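Long-range contacts in osmotically inducible protein OsmC (Psychrobacter arcticus, PDB 2PN2), which is probably a thiol-dependent peroxidase of the OsmC/Ohr family, serving in osmotic-stress and detoxification responses: residues S71-I76 against T130-P135; I86-T91 against T114-L119. One frame throughout, in Å; residues are numbered along the deposited sequence.

Overall arrangement
From the N terminus the chain first builds the antiparallel sheet of strands 23-29, 32-37 and 42-47, then enters the long helix 61-83, which carries residues 71-76. Just beyond this helix, 86-91 meets 114-119 in interaction 2, closing a loop of 22 residues that holds the hairpin of strands 92-100 and 105-114. Helix 121-132 follows, and from its last part 130-135 returns to 71-76 in interaction 1, so that the shorter loop lies wholly within the longer. Interaction 1 ties the two helices together, and interaction 2 the entrance and exit of the hairpin. Leu74 packs on Thr91, joining the contacts directly, and both touch the second subunit.

Interaction 1. Residues S71-I76 against T130-P135; sequences SCMLTI and TALTCP
Cys72 and Cys134 bring their sulfurs together across the contact, Cys72 SG lying 3.1 Å from Cys134 SG, close but well beyond disulfide length. Cys72 reaches there because its SG stands anti to the backbone N (chi1 -172°), a setting that sends it off the helix to the other segment; there it also meets Pro135 CD at 3.5 Å. The rigid proline ring thus flanks the pair, and a bound sulfate lies about 4 Å from the Pro135 side chain. A cysteine pair on neighbouring segments is the hallmark of OsmC/Ohr peroxidases, and this arrangement is consistent with such a site.

Around the sulfurs the packing is tight. Ile76 lays its CG2 methyl 3.6 Å from Cys134 CB, while its other branch crosses obliquely over Thr130, with Ile76 CG1 3.5 Å from Thr130 CG2. A beta-branched isoleucine suits the place, since its two arms fill two sites at once. Met73, present as selenomethionine, runs extended alongside Ala131, its CG 3.5 Å from Ala131 O; the small alanine lets the helices approach closely, Met73 CA and Ala131 CA being 4.5 Å apart. Over strand 145-150 the fit is looser, Met73 CE coming only to 4.2 Å from Leu132 CD2.

On the solvent side the contact thins out: exposed Thr133 meets just the end of Ile76, its OG1 4.1 Å from Ile76 CD1. That hydroxyl turns back instead to donate to Thr130 O, which also accepts Thr133 N; Thr130 OG1 is bonded to Ile126 O.

Helix 61-83 is therefore pressed against the last part of helix 121-132 and the residues after it, with Met73 and Leu132 both resting on Val148 of strand 145-150, while Pro61 and Thr62 of the second subunit pack on Cys72 and Pro135 respectively.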
ATOM      1  N   SER A  71       2.259  -8.654  -0.577  1.00 41.89           N
ATOM      2  CA  SER A  71       2.259  -8.815  -2.051  1.00 39.36           C
ATOM      3  C   SER A  71       3.656  -8.722  -2.642  1.00 39.19           C
ATOM      4  O   SER A  71       4.020  -9.515  -3.517  1.00 37.70           O
ATOM      5  CB  SER A  71       1.375  -7.777  -2.726  1.00 41.06           C
ATOM      6  OG  SER A  71       0.035  -8.132  -2.525  1.00 40.55           O
ATOM      7  N   CYS A  72       4.435  -7.771  -2.139  1.00 39.70           N
ATOM      8  CA  CYS A  72       5.802  -7.572  -2.585  1.00 41.88           C
ATOM      9  C   CYS A  72       6.667  -8.800  -2.269  1.00 39.39           C
ATOM     10  O   CYS A  72       7.427  -9.269  -3.129  1.00 40.67           O
ATOM     11  CB  CYS A  72       6.387  -6.321  -1.941  1.00 42.38           C
ATOM     12  SG  CYS A  72       7.962  -5.893  -2.597  1.00 44.12           S
HETATM   13  N   MSE A  73       6.500  -9.329  -1.056  1.00 40.08           N
HETATM   14  CA  MSE A  73       7.222 -10.526  -0.592  1.00 40.72           C
HETATM   15  C   MSE A  73       6.929 -11.763  -1.446  1.00 40.34           C
HETATM   16  O   MSE A  73       7.864 -12.453  -1.857  1.00 40.16           O
HETATM   17  CB  MSE A  73       6.895 -10.823   0.867  1.00 36.42           C
HETATM   18  CG  MSE A  73       7.544  -9.863   1.799  1.00 37.47           C
HETATM   19 SE   MSE A  73       7.229 -10.301   3.674  0.75 43.47          SE
HETATM   20  CE  MSE A  73       8.254  -8.854   4.441  1.00 43.78           C
ATOM     21  N   LEU A  74       5.638 -12.015  -1.714  1.00 40.56           N
ATOM     22  CA  LEU A  74       5.232 -13.126  -2.571  1.00 39.73           C
ATOM     23  C   LEU A  74       5.754 -12.956  -4.004  1.00 40.44           C
ATOM     24  O   LEU A  74       6.140 -13.937  -4.633  1.00 38.02           O
ATOM     25  CB  LEU A  74       3.714 -13.327  -2.574  1.00 39.64           C
ATOM     26  CG  LEU A  74       3.017 -13.832  -1.303  1.00 42.68           C
ATOM     27  CD1 LEU A  74       1.532 -13.959  -1.576  1.00 41.52           C
ATOM     28  CD2 LEU A  74       3.582 -15.174  -0.840  1.00 41.72           C
ATOM     29  N   THR A  75       5.786 -11.712  -4.495  1.00 41.77           N
ATOM     30  CA  THR A  75       6.237 -11.409  -5.865  1.00 39.43           C
ATOM     31  C   THR A  75       7.737 -11.688  -6.014  1.00 41.29           C
ATOM     32  O   THR A  75       8.145 -12.366  -6.968  1.00 41.82           O
ATOM     33  CB  THR A  75       5.890  -9.958  -6.261  1.00 38.26           C
ATOM     34  OG1 THR A  75       4.471  -9.760  -6.118  1.00 39.93           O
ATOM     35  CG2 THR A  75       6.316  -9.650  -7.706  1.00 32.05           C
ATOM     36  N   ILE A  76       8.543 -11.183  -5.078  1.00 40.71           N
ATOM     37  CA  ILE A  76      10.004 -11.410  -5.106  1.00 42.10           C
ATOM     38  C   ILE A  76      10.336 -12.890  -4.836  1.00 39.95           C
ATOM     39  O   ILE A  76      11.304 -13.399  -5.411  1.00 38.76           O
ATOM     40  CB  ILE A  76      10.795 -10.433  -4.185  1.00 41.18           C
ATOM     41  CG1 ILE A  76      12.264 -10.381  -4.609  1.00 46.52           C
ATOM     42  CG2 ILE A  76      10.632 -10.793  -2.716  1.00 46.69           C
ATOM     43  CD1 ILE A  76      13.126  -9.449  -3.781  1.00 50.21           C
ATOM     44  N   THR A 130      14.979 -13.484   0.884  1.00 48.41           N
ATOM     45  CA  THR A 130      14.586 -12.696  -0.299  1.00 49.40           C
ATOM     46  C   THR A 130      13.390 -11.797   0.030  1.00 47.41           C
ATOM     47  O   THR A 130      13.386 -10.632  -0.349  1.00 46.62           O
ATOM     48  CB  THR A 130      14.255 -13.566  -1.533  1.00 49.93           C
ATOM     49  OG1 THR A 130      15.262 -14.562  -1.710  1.00 55.12           O
ATOM     50  CG2 THR A 130      14.202 -12.715  -2.782  1.00 51.61           C
ATOM     51  N   ALA A 131      12.401 -12.355   0.742  1.00 47.59           N
ATOM     52  CA  ALA A 131      11.215 -11.626   1.230  1.00 46.30           C
ATOM     53  C   ALA A 131      11.540 -10.360   2.038  1.00 49.17           C
ATOM     54  O   ALA A 131      10.962  -9.292   1.794  1.00 50.74           O
ATOM     55  CB  ALA A 131      10.360 -12.537   2.087  1.00 42.43           C
ATOM     56  N   LEU A 132      12.436 -10.498   3.015  1.00 49.73           N
ATOM     57  CA  LEU A 132      12.863  -9.364   3.864  1.00 50.42           C
ATOM     58  C   LEU A 132      13.631  -8.247   3.127  1.00 51.84           C
ATOM     59  O   LEU A 132      13.700  -7.134   3.635  1.00 53.36           O
ATOM     60  CB  LEU A 132      13.657  -9.853   5.092  1.00 51.45           C
ATOM     61  CG  LEU A 132      12.890 -10.648   6.169  1.00 53.22           C
ATOM     62  CD1 LEU A 132      13.810 -10.967   7.369  1.00 55.88           C
ATOM     63  CD2 LEU A 132      11.686  -9.879   6.659  1.00 57.61           C
ATOM     64  N   THR A 133      14.189  -8.540   1.950  1.00 52.55           N
ATOM     65  CA  THR A 133      14.917  -7.537   1.147  1.00 52.99           C
ATOM     66  C   THR A 133      14.065  -6.857   0.066  1.00 48.43           C
ATOM     67  O   THR A 133      14.597  -6.015  -0.675  1.00 46.29           O
ATOM     68  CB  THR A 133      16.187  -8.164   0.432  1.00 51.71           C
ATOM     69  OG1 THR A 133      15.806  -8.956  -0.710  1.00 56.81           O
ATOM     70  CG2 THR A 133      17.015  -8.986   1.404  1.00 57.11           C
ATOM     71  N   CYS A 134      12.760  -7.168  -0.009  1.00 45.65           N
ATOM     72  CA  CYS A 134      11.932  -6.718  -1.131  1.00 44.05           C
ATOM     73  C   CYS A 134      11.678  -5.215  -1.102  1.00 43.72           C
ATOM     74  O   CYS A 134      11.797  -4.598  -0.040  1.00 43.50           O
ATOM     75  CB  CYS A 134      10.617  -7.502  -1.206  1.00 47.67           C
ATOM     76  SG  CYS A 134       9.356  -7.018  -0.040  1.00 46.92           S
ATOM     77  N   PRO A 135      11.364  -4.620  -2.263  1.00 42.74           N
ATOM     78  CA  PRO A 135      11.218  -3.159  -2.290  1.00 43.09           C
ATOM     79  C   PRO A 135      10.296  -2.500  -1.265  1.00 42.17           C
ATOM     80  O   PRO A 135      10.697  -1.488  -0.698  1.00 40.44           O
ATOM     81  CB  PRO A 135      10.773  -2.887  -3.728  1.00 42.57           C
ATOM     82  CG  PRO A 135      11.447  -3.965  -4.491  1.00 43.48           C
ATOM     83  CD  PRO A 135      11.235  -5.170  -3.628  1.00 44.81           C
TER

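Interaction 2. Residues I86-T91 against T114-L119; sequences IDIAGT and TFNQEL
The ring of Phe115 is sandwiched between two methyl groups: Thr91 CG2 makes a CH-pi contact on one face, 4.2 Å from the ring centroid, and Leu119 CD1 sits over the centre of the opposite face. Ile88 CG2 meets the edge near the ring plane, 4.1 Å from Phe115 CD1.

The other flat group, the Asn116 amide, lies against the turn Ile88 to Thr91. Its ND2 gives Asp87 O a weak bond of 3.4 Å at 161°, and its OD1 lies 3.4 Å from Ile88 CA. An asparagine suits this exposed spot because its short polar arm reaches the backbone.

The turn is type II, with Gly90 at the third position, whose positive phi (89°) would push a side chain against the preceding carbonyl oxygen. Asp87 OD1 accepts from Ala89 N in an Asx turn, and Ile88 O takes both Thr91 N and, at 2.6 Å, Thr91 OG1. With OG1 beside the backbone N and anti to the carbonyl carbon (chi1 -66°), Thr91 turns its hydroxyl to Ile88 O and its CG2 methyl to the ring. Putting a glycine at Thr91 would probably take the methyl from one face of Phe115 and leave Ile88 O with the backbone N alone as its donor in this turn.

Apolar faces thus carry the buried side, extended by Phe127 and Ile77, whereas the outer side relies on a weakly held amide, so cohesion across the contact is probably chiefly hydrophobic.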
ATOM      1  N   ILE A  86      10.591 -23.881  -9.206  1.00 45.87           N
ATOM      2  CA  ILE A  86       9.674 -24.339  -8.159  1.00 48.14           C
ATOM      3  C   ILE A  86       8.339 -23.620  -8.400  1.00 48.92           C
ATOM      4  O   ILE A  86       8.295 -22.380  -8.360  1.00 49.17           O
ATOM      5  CB  ILE A  86      10.198 -23.967  -6.738  1.00 50.18           C
ATOM      6  CG1 ILE A  86      11.583 -24.585  -6.469  1.00 47.76           C
ATOM      7  CG2 ILE A  86       9.210 -24.412  -5.650  1.00 48.29           C
ATOM      8  CD1 ILE A  86      12.237 -24.053  -5.186  1.00 49.67           C
ATOM      9  N   ASP A  87       7.276 -24.385  -8.674  1.00 49.31           N
ATOM     10  CA  ASP A  87       5.926 -23.835  -8.863  1.00 50.14           C
ATOM     11  C   ASP A  87       5.382 -23.594  -7.459  1.00 49.63           C
ATOM     12  O   ASP A  87       5.234 -24.546  -6.682  1.00 50.93           O
ATOM     13  CB  ASP A  87       5.010 -24.800  -9.641  1.00 51.48           C
ATOM     14  CG  ASP A  87       3.657 -24.174 -10.035  1.00 53.52           C
ATOM     15  OD1 ASP A  87       3.201 -23.193  -9.410  1.00 58.78           O
ATOM     16  OD2 ASP A  87       3.031 -24.680 -10.990  1.00 57.27           O
ATOM     17  N   ILE A  88       5.106 -22.328  -7.150  1.00 46.83           N
ATOM     18  CA  ILE A  88       4.549 -21.938  -5.854  1.00 44.91           C
ATOM     19  C   ILE A  88       3.132 -21.362  -5.965  1.00 42.85           C
ATOM     20  O   ILE A  88       2.670 -20.719  -5.032  1.00 42.40           O
ATOM     21  CB  ILE A  88       5.518 -20.988  -5.045  1.00 45.76           C
ATOM     22  CG1 ILE A  88       5.841 -19.703  -5.810  1.00 39.13           C
ATOM     23  CG2 ILE A  88       6.787 -21.735  -4.703  1.00 46.05           C
ATOM     24  CD1 ILE A  88       6.284 -18.556  -4.909  1.00 45.83           C
ATOM     25  N   ALA A  89       2.418 -21.625  -7.072  1.00 41.63           N
ATOM     26  CA  ALA A  89       1.029 -21.133  -7.241  1.00 40.88           C
ATOM     27  C   ALA A  89       0.164 -21.676  -6.098  1.00 42.55           C
ATOM     28  O   ALA A  89       0.356 -22.809  -5.641  1.00 41.80           O
ATOM     29  CB  ALA A  89       0.444 -21.524  -8.618  1.00 40.50           C
ATOM     30  N   GLY A  90      -0.732 -20.839  -5.584  1.00 42.30           N
ATOM     31  CA  GLY A  90      -1.578 -21.224  -4.451  1.00 41.71           C
ATOM     32  C   GLY A  90      -0.968 -20.919  -3.089  1.00 41.07           C
ATOM     33  O   GLY A  90      -1.643 -21.111  -2.064  1.00 39.54           O
ATOM     34  N   THR A  91       0.289 -20.449  -3.057  1.00 39.81           N
ATOM     35  CA  THR A  91       0.927 -19.994  -1.822  1.00 40.95           C
ATOM     36  C   THR A  91       0.075 -18.836  -1.290  1.00 43.37           C
ATOM     37  O   THR A  91      -0.470 -18.053  -2.075  1.00 45.13           O
ATOM     38  CB  THR A  91       2.400 -19.535  -2.059  1.00 40.34           C
ATOM     39  OG1 THR A  91       3.188 -20.668  -2.441  1.00 40.64           O
ATOM     40  CG2 THR A  91       3.017 -18.915  -0.766  1.00 36.76           C
ATOM     41  N   THR A 114       2.111 -19.594   3.807  1.00 42.52           N
ATOM     42  CA  THR A 114       1.860 -21.031   3.706  1.00 42.76           C
ATOM     43  C   THR A 114       2.067 -21.429   2.243  1.00 42.38           C
ATOM     44  O   THR A 114       1.325 -21.005   1.364  1.00 40.73           O
ATOM     45  CB  THR A 114       0.456 -21.411   4.245  1.00 40.08           C
ATOM     46  OG1 THR A 114       0.346 -20.973   5.609  1.00 43.50           O
ATOM     47  CG2 THR A 114       0.220 -22.933   4.203  1.00 42.03           C
ATOM     48  N   PHE A 115       3.126 -22.194   1.998  1.00 45.59           N
ATOM     49  CA  PHE A 115       3.433 -22.697   0.671  1.00 46.89           C
ATOM     50  C   PHE A 115       2.525 -23.866   0.285  1.00 50.41           C
ATOM     51  O   PHE A 115       2.119 -24.665   1.140  1.00 48.43           O
ATOM     52  CB  PHE A 115       4.911 -23.083   0.563  1.00 46.21           C
ATOM     53  CG  PHE A 115       5.804 -21.904   0.498  1.00 46.21           C
ATOM     54  CD1 PHE A 115       6.069 -21.296  -0.729  1.00 46.61           C
ATOM     55  CD2 PHE A 115       6.316 -21.332   1.664  1.00 49.37           C
ATOM     56  CE1 PHE A 115       6.888 -20.155  -0.802  1.00 46.87           C
ATOM     57  CE2 PHE A 115       7.136 -20.199   1.610  1.00 48.25           C
ATOM     58  CZ  PHE A 115       7.421 -19.607   0.372  1.00 50.96           C
ATOM     59  N   ASN A 116       2.202 -23.925  -1.012  1.00 52.41           N
ATOM     60  CA  ASN A 116       1.386 -25.005  -1.583  1.00 55.91           C
ATOM     61  C   ASN A 116       2.028 -26.406  -1.446  1.00 56.70           C
ATOM     62  O   ASN A 116       1.308 -27.388  -1.225  1.00 57.62           O
ATOM     63  CB  ASN A 116       1.046 -24.716  -3.067  1.00 56.48           C
ATOM     64  CG  ASN A 116       2.293 -24.564  -3.952  1.00 60.30           C
ATOM     65  OD1 ASN A 116       3.344 -24.105  -3.492  1.00 68.02           O
ATOM     66  ND2 ASN A 116       2.167 -24.928  -5.225  1.00 62.40           N
ATOM     67  N   GLN A 117       3.364 -26.475  -1.555  1.00 56.57           N
ATOM     68  CA  GLN A 117       4.138 -27.730  -1.483  1.00 55.25           C
ATOM     69  C   GLN A 117       5.161 -27.757  -0.345  1.00 54.01           C
ATOM     70  O   GLN A 117       5.388 -26.749   0.321  1.00 54.57           O
ATOM     71  CB  GLN A 117       4.869 -27.941  -2.810  1.00 55.01           C
ATOM     72  N   GLU A 118       5.783 -28.921  -0.143  1.00 52.36           N
ATOM     73  CA  GLU A 118       6.832 -29.100   0.877  1.00 51.53           C
ATOM     74  C   GLU A 118       8.140 -28.467   0.377  1.00 50.36           C
ATOM     75  O   GLU A 118       8.499 -28.654  -0.784  1.00 48.36           O
ATOM     76  CB  GLU A 118       7.049 -30.581   1.201  1.00 51.41           C
ATOM     77  N   LEU A 119       8.813 -27.704   1.250  1.00 49.86           N
ATOM     78  CA  LEU A 119      10.087 -27.018   0.952  1.00 49.55           C
ATOM     79  C   LEU A 119      11.166 -27.401   1.962  1.00 48.78           C
ATOM     80  O   LEU A 119      10.883 -27.434   3.162  1.00 50.01           O
ATOM     81  CB  LEU A 119       9.916 -25.491   1.022  1.00 50.20           C
ATOM     82  CG  LEU A 119       8.976 -24.791   0.043  1.00 51.00           C
ATOM     83  CD1 LEU A 119       8.962 -23.308   0.330  1.00 52.00           C
ATOM     84  CD2 LEU A 119       9.389 -25.045  -1.392  1.00 50.69           C
TER